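Local coordinates for cell envelope-related transcriptional attenuator domain-containing protein (PDB 4OBM) that is of uncertain function but probably takes part in attaching or assembling cell-envelope polymers, at residues K36-D39 with K40-T43; N203-Q206 with S207-D210. All coordinates share one frame; numbering follows the deposited sequence.

Contact 1: residues K36-D39 with K40-T43; sequences KTPD and KYMT
A classic beta bulge opens strand 40-47, where Asp39 and Lys40 together face Leu30 on the antiparallel strand 24-30, and beside it Tyr41 reaches back to Pro38 at the end of the connecting loop. The phenol carries the contact. With CG anti to its own carbonyl carbon (chi1 -60°), the ring leans obliquely back toward Pro38 over the helix-covered side of the sheet, and Tyr41 OH gives a weak hydrogen bond to Pro38 O at 2.6 Å. The carbonyl meets the outer part of the ring obliquely, with Pro38 O 3.3 Å from Tyr41 CZ. The pyrrolidine and the tyrosine side chain cross at about a right angle, bringing Pro38 CB to 3.7 Å from Tyr41 CZ. Proline suits this place because its rigid ring limits the backbone just before the bulge while offering an apolar edge to the aromatic group; tyrosine is long enough to bring its hydroxyl to the carbonyl that precedes the bulge. Ile70 and Cys74 of helix 70-90 pack on the same aromatic side chain, which is buried between sheet and helix.

The two bulge residues send their side chains to different polar partners. Asp39 forms a salt bridge with Lys71 of helix 70-90, a natural use of a short acidic group at the loop's exposed edge. Lys40 instead has a long, mostly extended chain that bends only at its last torsion (chi4 -61°) and packs on Asn169 of helix 164-181. Its ammonium is tied back to the bulge through one water, which accepts from Lys40 NZ at 3.0 Å and donates to Asp39 O at 3.2 Å.

Contact 2: residues N203-Q206 with S207-D210; sequences NIEQ and SDYD
Glu205 and Asp208 lie side by side and point the same way, yet their carboxylate planes are turned 63° apart, and the Asp208 group is the one that bonds across the contact. Asp208 CG stands beside its own backbone N (chi1 -58°), which lets the short side chain turn back toward the start of the helix. There Asp208 OD2 takes the N-H of Glu205 at 2.6 Å in a nearly straight bond, using the anti side of the carboxylate. The longer Glu205 chain bends away, and its CB stays closest, 3.5 Å from Asp208 OD2. Replacing Asp208 with an alanine would probably leave the Glu205 N-H without this acceptor and the first turn less firmly tied to the loop.

One residue further along, Gln206 pairs with Asp210, their amide and carboxylate planes 49° apart. With CG opposite the backbone N and a bend at the next bond, Gln206 NE2 reaches Asp210 OD1 at 2.7 Å on the syn side, almost within the amide plane. The same nitrogen lies 3.6 Å from Tyr209 CD2, while the Tyr209 hydroxyl bonds to Asp190. Asp210 N also donates to Gln206 O at 3.0 Å, so side chain and backbone join the same two residues. With Glu205 at the N-cap and an aspartate three residues later accepting its N-H, the geometry is one half of a capping box at the start of helix 206-210.

How the contacts relate
From the N terminus, the chain runs up strand 24-30, and contact 1 closes the loop that turns it into the antiparallel strand 40-47, two central neighbours of the mixed sheet. It then adds the rest of the sheet's core, including strand 94-100, and several helices before contact 2 joins the short edge strand 201-202 to helix 206-210. The two contacts follow in series, neither nesting nor crossing, with centres about 21 Å apart. Strand 94-100 connects their surroundings: its Arg99 touches Pro38 in contact 1, while its Lys96 and Ile98 meet Ile204 in contact 2. Contact 1 also joins the sheet to helix 70-90, and contact 2 packs against helix 186-199.

Contact 1: residues K36-D39 with K40-T43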
ATOM      1  N   LYS A  36      11.913  11.757  10.987  1.00 31.07           N
ATOM      2  CA  LYS A  36      10.934  11.031  11.791  1.00 29.55           C
ATOM      3  C   LYS A  36      10.678   9.601  11.332  1.00 32.82           C
ATOM      4  O   LYS A  36      10.842   9.257  10.163  1.00 32.06           O
ATOM      5  CB  LYS A  36       9.596  11.790  11.832  1.00 30.23           C
ATOM      6  CG  LYS A  36       9.635  13.006  12.725  1.00 31.18           C
ATOM      7  CD  LYS A  36       8.744  14.110  12.219  1.00 40.74           C
ATOM      8  CE  LYS A  36       8.984  15.413  12.946  1.00 54.12           C
ATOM      9  NZ  LYS A  36      10.369  15.962  12.742  1.00 56.50           N
ATOM     10  N   THR A  37      10.259   8.778  12.298  1.00 28.73           N
ATOM     11  CA  THR A  37       9.870   7.388  12.128  1.00 27.43           C
ATOM     12  C   THR A  37       8.553   7.343  11.400  1.00 28.94           C
ATOM     13  O   THR A  37       7.660   8.119  11.759  1.00 28.87           O
ATOM     14  CB  THR A  37       9.720   6.732  13.520  1.00 32.77           C
ATOM     15  OG1 THR A  37      10.742   7.209  14.394  1.00 37.56           O
ATOM     16  CG2 THR A  37       9.692   5.213  13.463  1.00 28.41           C
ATOM     17  N   PRO A  38       8.358   6.435  10.417  1.00 25.63           N
ATOM     18  CA  PRO A  38       7.046   6.360   9.746  1.00 24.14           C
ATOM     19  C   PRO A  38       5.873   6.109  10.716  1.00 25.16           C
ATOM     20  O   PRO A  38       6.018   5.377  11.710  1.00 20.88           O
ATOM     21  CB  PRO A  38       7.212   5.187   8.776  1.00 25.34           C
ATOM     22  CG  PRO A  38       8.652   5.102   8.532  1.00 30.11           C
ATOM     23  CD  PRO A  38       9.304   5.459   9.836  1.00 26.78           C
ATOM     24  N   ASP A  39       4.728   6.753  10.425  1.00 23.24           N
ATOM     25  CA  ASP A  39       3.474   6.619  11.177  1.00 24.96           C
ATOM     26  C   ASP A  39       2.484   5.697  10.477  1.00 27.65           C
ATOM     27  O   ASP A  39       1.553   5.220  11.120  1.00 26.17           O
ATOM     28  CB  ASP A  39       2.802   7.990  11.385  1.00 27.66           C
ATOM     29  CG  ASP A  39       3.199   8.681  12.664  1.00 47.28           C
ATOM     30  OD1 ASP A  39       3.028   8.067  13.752  1.00 50.72           O
ATOM     31  OD2 ASP A  39       3.671   9.841  12.588  1.00 53.20           O
ATOM     32  N   LYS A  40       2.627   5.505   9.154  1.00 24.34           N
ATOM     33  CA  LYS A  40       1.686   4.666   8.390  1.00 23.18           C
ATOM     34  C   LYS A  40       2.405   3.554   7.688  1.00 25.62           C
ATOM     35  O   LYS A  40       3.563   3.707   7.298  1.00 25.24           O
ATOM     36  CB  LYS A  40       0.837   5.490   7.421  1.00 24.53           C
ATOM     37  CG  LYS A  40      -0.229   6.249   8.188  1.00 30.88           C
ATOM     38  CD  LYS A  40      -1.067   7.142   7.326  1.00 36.92           C
ATOM     39  CE  LYS A  40      -1.805   8.156   8.173  1.00 40.24           C
ATOM     40  NZ  LYS A  40      -2.735   7.525   9.155  1.00 37.24           N
ATOM     41  N   TYR A  41       1.757   2.392   7.638  1.00 22.03           N
ATOM     42  CA  TYR A  41       2.342   1.156   7.107  1.00 22.75           C
ATOM     43  C   TYR A  41       1.308   0.434   6.282  1.00 25.85           C
ATOM     44  O   TYR A  41       0.172   0.293   6.710  1.00 23.10           O
ATOM     45  CB  TYR A  41       2.856   0.256   8.258  1.00 25.32           C
ATOM     46  CG  TYR A  41       3.916   0.914   9.115  1.00 26.97           C
ATOM     47  CD1 TYR A  41       3.567   1.719  10.197  1.00 28.32           C
ATOM     48  CD2 TYR A  41       5.266   0.784   8.809  1.00 28.44           C
ATOM     49  CE1 TYR A  41       4.533   2.394  10.941  1.00 26.86           C
ATOM     50  CE2 TYR A  41       6.246   1.432   9.565  1.00 29.61           C
ATOM     51  CZ  TYR A  41       5.872   2.234  10.633  1.00 32.05           C
ATOM     52  OH  TYR A  41       6.820   2.895  11.365  1.00 26.44           O
HETATM   53  N   MSE A  42       1.679   0.083   5.044  1.00 24.25           N
HETATM   54  CA  MSE A  42       0.791  -0.588   4.100  1.00 22.62           C
HETATM   55  C   MSE A  42       1.600  -1.421   3.140  1.00 27.04           C
HETATM   56  O   MSE A  42       2.582  -0.933   2.592  1.00 26.72           O
HETATM   57  CB  MSE A  42      -0.064   0.448   3.324  1.00 23.47           C
HETATM   58  CG  MSE A  42      -1.078  -0.179   2.336  1.00 28.45           C
HETATM   59 SE   MSE A  42      -2.113   1.130   1.347  0.75 32.86          SE
HETATM   60  CE  MSE A  42      -3.266   1.610   2.730  1.00 28.97           C
ATOM     61  N   THR A  43       1.212  -2.686   2.961  1.00 23.61           N
ATOM     62  CA  THR A  43       1.819  -3.546   1.947  1.00 22.68           C
ATOM     63  C   THR A  43       0.938  -3.476   0.691  1.00 25.30           C
ATOM     64  O   THR A  43      -0.254  -3.173   0.781  1.00 23.17           O
ATOM     65  CB  THR A  43       2.027  -4.986   2.422  1.00 26.85           C
ATOM     66  OG1 THR A  43       0.779  -5.523   2.824  1.00 28.87           O
ATOM     67  CG2 THR A  43       3.084  -5.114   3.550  1.00 23.29           C
TER
HETATM   68  O   HOH W   1      -1.161   6.857  11.604  1.00 30.10           O

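Contact 2: residues N203-Q206 with S207-D210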
ATOM      1  N   ASN A 203      14.584   0.794  -1.641  1.00 25.31           N
ATOM      2  CA  ASN A 203      15.613  -0.163  -2.040  1.00 25.72           C
ATOM      3  C   ASN A 203      15.193  -0.799  -3.371  1.00 30.74           C
ATOM      4  O   ASN A 203      15.749  -1.824  -3.781  1.00 31.21           O
ATOM      5  CB  ASN A 203      15.870  -1.213  -0.952  1.00 25.43           C
ATOM      6  CG  ASN A 203      14.685  -2.085  -0.649  1.00 39.73           C
ATOM      7  OD1 ASN A 203      13.533  -1.709  -0.874  1.00 33.92           O
ATOM      8  ND2 ASN A 203      14.942  -3.261  -0.114  1.00 33.00           N
ATOM      9  N   ILE A 204      14.187  -0.183  -4.036  1.00 27.40           N
ATOM     10  CA  ILE A 204      13.699  -0.601  -5.354  1.00 26.61           C
ATOM     11  C   ILE A 204      14.727  -0.111  -6.374  1.00 30.17           C
ATOM     12  O   ILE A 204      15.015   1.085  -6.454  1.00 29.32           O
ATOM     13  CB  ILE A 204      12.244  -0.099  -5.659  1.00 28.79           C
ATOM     14  CG1 ILE A 204      11.202  -0.837  -4.797  1.00 28.55           C
ATOM     15  CG2 ILE A 204      11.889  -0.198  -7.164  1.00 30.55           C
ATOM     16  CD1 ILE A 204       9.766  -0.429  -5.027  1.00 30.22           C
ATOM     17  N   GLU A 205      15.282  -1.035  -7.141  1.00 27.61           N
ATOM     18  CA  GLU A 205      16.242  -0.672  -8.176  1.00 27.44           C
ATOM     19  C   GLU A 205      15.543  -0.714  -9.519  1.00 31.15           C
ATOM     20  O   GLU A 205      14.445  -1.280  -9.622  1.00 31.01           O
ATOM     21  CB  GLU A 205      17.491  -1.593  -8.146  1.00 29.47           C
ATOM     22  CG  GLU A 205      18.358  -1.479  -6.893  1.00 38.44           C
ATOM     23  CD  GLU A 205      18.766  -0.083  -6.439  1.00 65.79           C
ATOM     24  OE1 GLU A 205      19.123   0.763  -7.295  1.00 43.80           O
ATOM     25  OE2 GLU A 205      18.732   0.160  -5.210  1.00 68.29           O
ATOM     26  N   GLN A 206      16.170  -0.118 -10.550  1.00 27.79           N
ATOM     27  CA  GLN A 206      15.651  -0.077 -11.917  1.00 27.90           C
ATOM     28  C   GLN A 206      15.409  -1.503 -12.467  1.00 31.50           C
ATOM     29  O   GLN A 206      14.422  -1.725 -13.156  1.00 29.91           O
ATOM     30  CB  GLN A 206      16.623   0.707 -12.817  1.00 29.94           C
ATOM     31  CG  GLN A 206      16.155   0.926 -14.252  1.00 38.94           C
ATOM     32  CD  GLN A 206      14.940   1.805 -14.314  1.00 42.96           C
ATOM     33  OE1 GLN A 206      14.901   2.897 -13.734  1.00 35.36           O
ATOM     34  NE2 GLN A 206      13.923   1.335 -15.013  1.00 23.05           N
ATOM     35  N   SER A 207      16.268  -2.465 -12.100  1.00 31.02           N
ATOM     36  CA  SER A 207      16.154  -3.867 -12.525  1.00 32.16           C
ATOM     37  C   SER A 207      14.854  -4.524 -11.998  1.00 35.45           C
ATOM     38  O   SER A 207      14.279  -5.354 -12.697  1.00 34.61           O
ATOM     39  CB  SER A 207      17.378  -4.659 -12.073  1.00 35.34           C
ATOM     40  OG  SER A 207      17.604  -4.527 -10.679  1.00 41.88           O
ATOM     41  N   ASP A 208      14.391  -4.121 -10.780  1.00 32.51           N
ATOM     42  CA  ASP A 208      13.164  -4.613 -10.114  1.00 31.41           C
ATOM     43  C   ASP A 208      11.930  -4.185 -10.877  1.00 33.43           C
ATOM     44  O   ASP A 208      11.041  -5.007 -11.124  1.00 32.45           O
ATOM     45  CB  ASP A 208      13.077  -4.107  -8.663  1.00 31.74           C
ATOM     46  CG  ASP A 208      14.257  -4.500  -7.810  1.00 33.87           C
ATOM     47  OD1 ASP A 208      14.633  -5.683  -7.839  1.00 35.88           O
ATOM     48  OD2 ASP A 208      14.810  -3.612  -7.116  1.00 33.35           O
ATOM     49  N   TYR A 209      11.885  -2.896 -11.261  1.00 28.86           N
ATOM     50  CA  TYR A 209      10.805  -2.336 -12.070  1.00 28.49           C
ATOM     51  C   TYR A 209      10.790  -2.962 -13.488  1.00 29.94           C
ATOM     52  O   TYR A 209       9.714  -3.367 -13.933  1.00 30.04           O
ATOM     53  CB  TYR A 209      10.922  -0.795 -12.150  1.00 29.78           C
ATOM     54  CG  TYR A 209      10.032  -0.155 -13.199  1.00 32.27           C
ATOM     55  CD1 TYR A 209       8.702   0.157 -12.921  1.00 32.99           C
ATOM     56  CD2 TYR A 209      10.538   0.198 -14.450  1.00 33.68           C
ATOM     57  CE1 TYR A 209       7.895   0.789 -13.868  1.00 32.44           C
ATOM     58  CE2 TYR A 209       9.735   0.809 -15.409  1.00 34.46           C
ATOM     59  CZ  TYR A 209       8.421   1.126 -15.105  1.00 39.25           C
ATOM     60  OH  TYR A 209       7.635   1.740 -16.049  1.00 40.10           O
ATOM     61  N   ASP A 210      11.971  -3.040 -14.179  1.00 24.40           N
ATOM     62  CA  ASP A 210      12.121  -3.566 -15.543  1.00 24.82           C
ATOM     63  C   ASP A 210      11.699  -5.038 -15.699  1.00 30.82           C
ATOM     64  O   ASP A 210      11.381  -5.473 -16.807  1.00 30.81           O
ATOM     65  CB  ASP A 210      13.574  -3.432 -16.017  1.00 27.55           C
ATOM     66  CG  ASP A 210      14.058  -2.007 -16.232  1.00 34.76           C
ATOM     67  OD1 ASP A 210      13.249  -1.057 -16.031  1.00 33.11           O
ATOM     68  OD2 ASP A 210      15.236  -1.836 -16.586  1.00 38.72           O
TER